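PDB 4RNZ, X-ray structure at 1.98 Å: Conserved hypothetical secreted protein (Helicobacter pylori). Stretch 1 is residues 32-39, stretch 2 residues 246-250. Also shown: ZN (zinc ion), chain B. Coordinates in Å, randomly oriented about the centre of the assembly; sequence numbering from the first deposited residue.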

# COMPACT_ATOMS: atom_id res chain seq x y z
N ASP A 32 -2.30 6.94 19.00
CA ASP A 32 -1.01 6.24 18.89
C ASP A 32 -1.15 4.71 18.99
O ASP A 32 -0.43 3.97 18.32
CB ASP A 32 -0.03 6.79 19.92
CG ASP A 32 0.58 8.12 19.50
OD1 ASP A 32 0.43 8.52 18.33
OD2 ASP A 32 1.21 8.77 20.37
N LYS A 33 -2.08 4.21 19.81
CA LYS A 33 -2.36 2.78 19.82
C LYS A 33 -2.83 2.27 18.45
O LYS A 33 -2.37 1.24 17.99
CB LYS A 33 -3.39 2.44 20.88
CG LYS A 33 -2.81 2.53 22.28
CD LYS A 33 -3.83 2.16 23.33
CE LYS A 33 -3.17 1.75 24.63
NZ LYS A 33 -3.75 2.50 25.77
N GLU A 34 -3.75 3.00 17.81
CA GLU A 34 -4.20 2.61 16.47
C GLU A 34 -3.00 2.53 15.52
O GLU A 34 -2.84 1.59 14.75
CB GLU A 34 -5.22 3.60 15.92
CG GLU A 34 -6.64 3.46 16.47
CD GLU A 34 -7.70 4.14 15.58
OE1 GLU A 34 -8.88 3.76 15.68
OE2 GLU A 34 -7.36 5.04 14.77
N LEU A 35 -2.14 3.52 15.61
CA LEU A 35 -0.94 3.61 14.77
C LEU A 35 -0.06 2.35 14.97
O LEU A 35 0.37 1.70 14.00
CB LEU A 35 -0.20 4.91 15.14
CG LEU A 35 0.34 5.90 14.13
CD1 LEU A 35 -0.62 6.17 12.97
CD2 LEU A 35 0.68 7.19 14.86
N SER A 36 0.12 1.97 16.24
CA SER A 36 0.91 0.82 16.61
C SER A 36 0.35 -0.51 16.18
O SER A 36 1.07 -1.48 16.13
CB SER A 36 1.12 0.80 18.13
OG SER A 36 -0.03 0.31 18.80
N ALA A 37 -0.95 -0.58 15.88
CA ALA A 37 -1.56 -1.83 15.45
C ALA A 37 -1.21 -2.21 14.01
O ALA A 37 -1.57 -3.29 13.56
CB ALA A 37 -3.08 -1.76 15.60
N GLU A 38 -0.54 -1.33 13.27
CA GLU A 38 -0.26 -1.61 11.85
C GLU A 38 1.15 -2.12 11.54
O GLU A 38 1.64 -1.96 10.42
CB GLU A 38 -0.59 -0.39 10.98
CG GLU A 38 -2.07 -0.27 10.62
CD GLU A 38 -2.65 -1.51 9.89
OE1 GLU A 38 -3.83 -1.85 10.12
OE2 GLU A 38 -1.94 -2.15 9.08
N ILE A 39 1.78 -2.78 12.51
CA ILE A 39 3.04 -3.45 12.25
C ILE A 39 2.69 -4.71 11.47
O ILE A 39 2.02 -5.60 11.98
CB ILE A 39 3.76 -3.85 13.55
CG1 ILE A 39 4.07 -2.62 14.42
CG2 ILE A 39 5.05 -4.59 13.23
CD1 ILE A 39 4.60 -3.00 15.78
N LYS A 246 -6.81 -7.23 17.60
CA LYS A 246 -5.46 -6.66 17.50
C LYS A 246 -5.34 -5.51 18.47
O LYS A 246 -6.15 -4.57 18.45
CB LYS A 246 -5.15 -6.19 16.07
CG LYS A 246 -4.86 -7.34 15.13
CD LYS A 246 -4.26 -6.91 13.80
CE LYS A 246 -3.81 -8.14 13.02
NZ LYS A 246 -3.44 -7.88 11.60
N ALA A 247 -4.33 -5.57 19.35
CA ALA A 247 -4.16 -4.52 20.32
C ALA A 247 -4.17 -3.20 19.59
O ALA A 247 -3.45 -3.05 18.62
CB ALA A 247 -2.84 -4.70 21.07
N GLY A 248 -4.99 -2.26 20.04
CA GLY A 248 -5.06 -0.93 19.45
C GLY A 248 -6.24 -0.81 18.47
O GLY A 248 -6.77 0.27 18.27
N TYR A 249 -6.65 -1.93 17.90
CA TYR A 249 -7.83 -1.97 17.03
C TYR A 249 -9.02 -2.64 17.69
O TYR A 249 -10.15 -2.51 17.20
CB TYR A 249 -7.51 -2.75 15.77
CG TYR A 249 -6.83 -2.02 14.65
CD1 TYR A 249 -6.95 -0.65 14.48
CD2 TYR A 249 -6.13 -2.75 13.70
CE1 TYR A 249 -6.34 -0.01 13.42
CE2 TYR A 249 -5.52 -2.12 12.64
CZ TYR A 249 -5.63 -0.74 12.50
OH TYR A 249 -5.05 -0.09 11.45
N GLY A 250 -8.80 -3.38 18.77
CA GLY A 250 -9.83 -4.24 19.31
C GLY A 250 -10.20 -5.32 18.32
O GLY A 250 -9.32 -5.90 17.67
ZN ZN B . -8.63 5.62 13.35
O HOH W 1 -3.98 2.26 12.36

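Two stretches whose touching residues lie at least 210 apart in sequence meet here, burying 325 Å² counted over both sides. Residues 32–36 belong to a helix that begins earlier in the chain; here the backbone is held by Ser 36 N to Asp 32 O (2.9 Å) and Ala 37 N to Glu 34 O (3.1 Å), with a weak bond from Ala 37 N to Lys 33 O (3.1 Å). The second stretch folds back on itself in a tight turn: Lys 246 N donates to Gly 250 O (2.8 Å), and Lys 246 O accepts from Tyr 249 N (2.7 Å) and, weakly, from Gly 250 N (2.9 Å). The backbones come nearest where Gly 248 faces the helix, its CA 4.6 Å from Lys 33 CA and 3.8 Å from Lys 33 O. Glycine suits this point twice over. A CB placed ideally on Gly 248 would lie 2.4 Å from Lys 33 O, a clash, and at phi 99° and psi -27° it would also be jammed against the carbonyl oxygen of Ala 247. Lys 33 O does not go unpaired at this close approach, since Ser 36 OG, with chi1 in the p well, donates to it at 2.6 Å.

Among the side chains, Ala 37 points its CB toward the turn, 3.3 Å from Ala 247 O and 3.7 Å from Tyr 249 CD2. The methyl sits over one face of the Tyr 249 ring, 3.8 Å from the centroid and 13° off the ring normal, a well-aligned CH-pi contact. The CA-to-CB bond of Tyr 249 runs sideways, but the end of its side chain comes nearer the first stretch, and there Tyr 249 OH donates a short 2.5 Å hydrogen bond to Glu 38 OE1, which lies at the ring edge, near its plane. Glu 38 also starts sideways; chi1 and chi2, both m, accompany a bent side chain whose carboxylate reaches the hydroxyl. Water 1 adds a second link by donating to both Glu 34 O and Tyr 249 OH, each at 2.7 Å, so the hydroxyl accepts from the water while giving its own proton to Glu 38. Glu 34 packs its CG 3.7 Å from Gly 248 O and extends onward to bind zinc through OE2 at 2.0 Å, the metal being completed by three atoms from elsewhere in the structure. Lys 33 sets out toward the turn, but its end leads away.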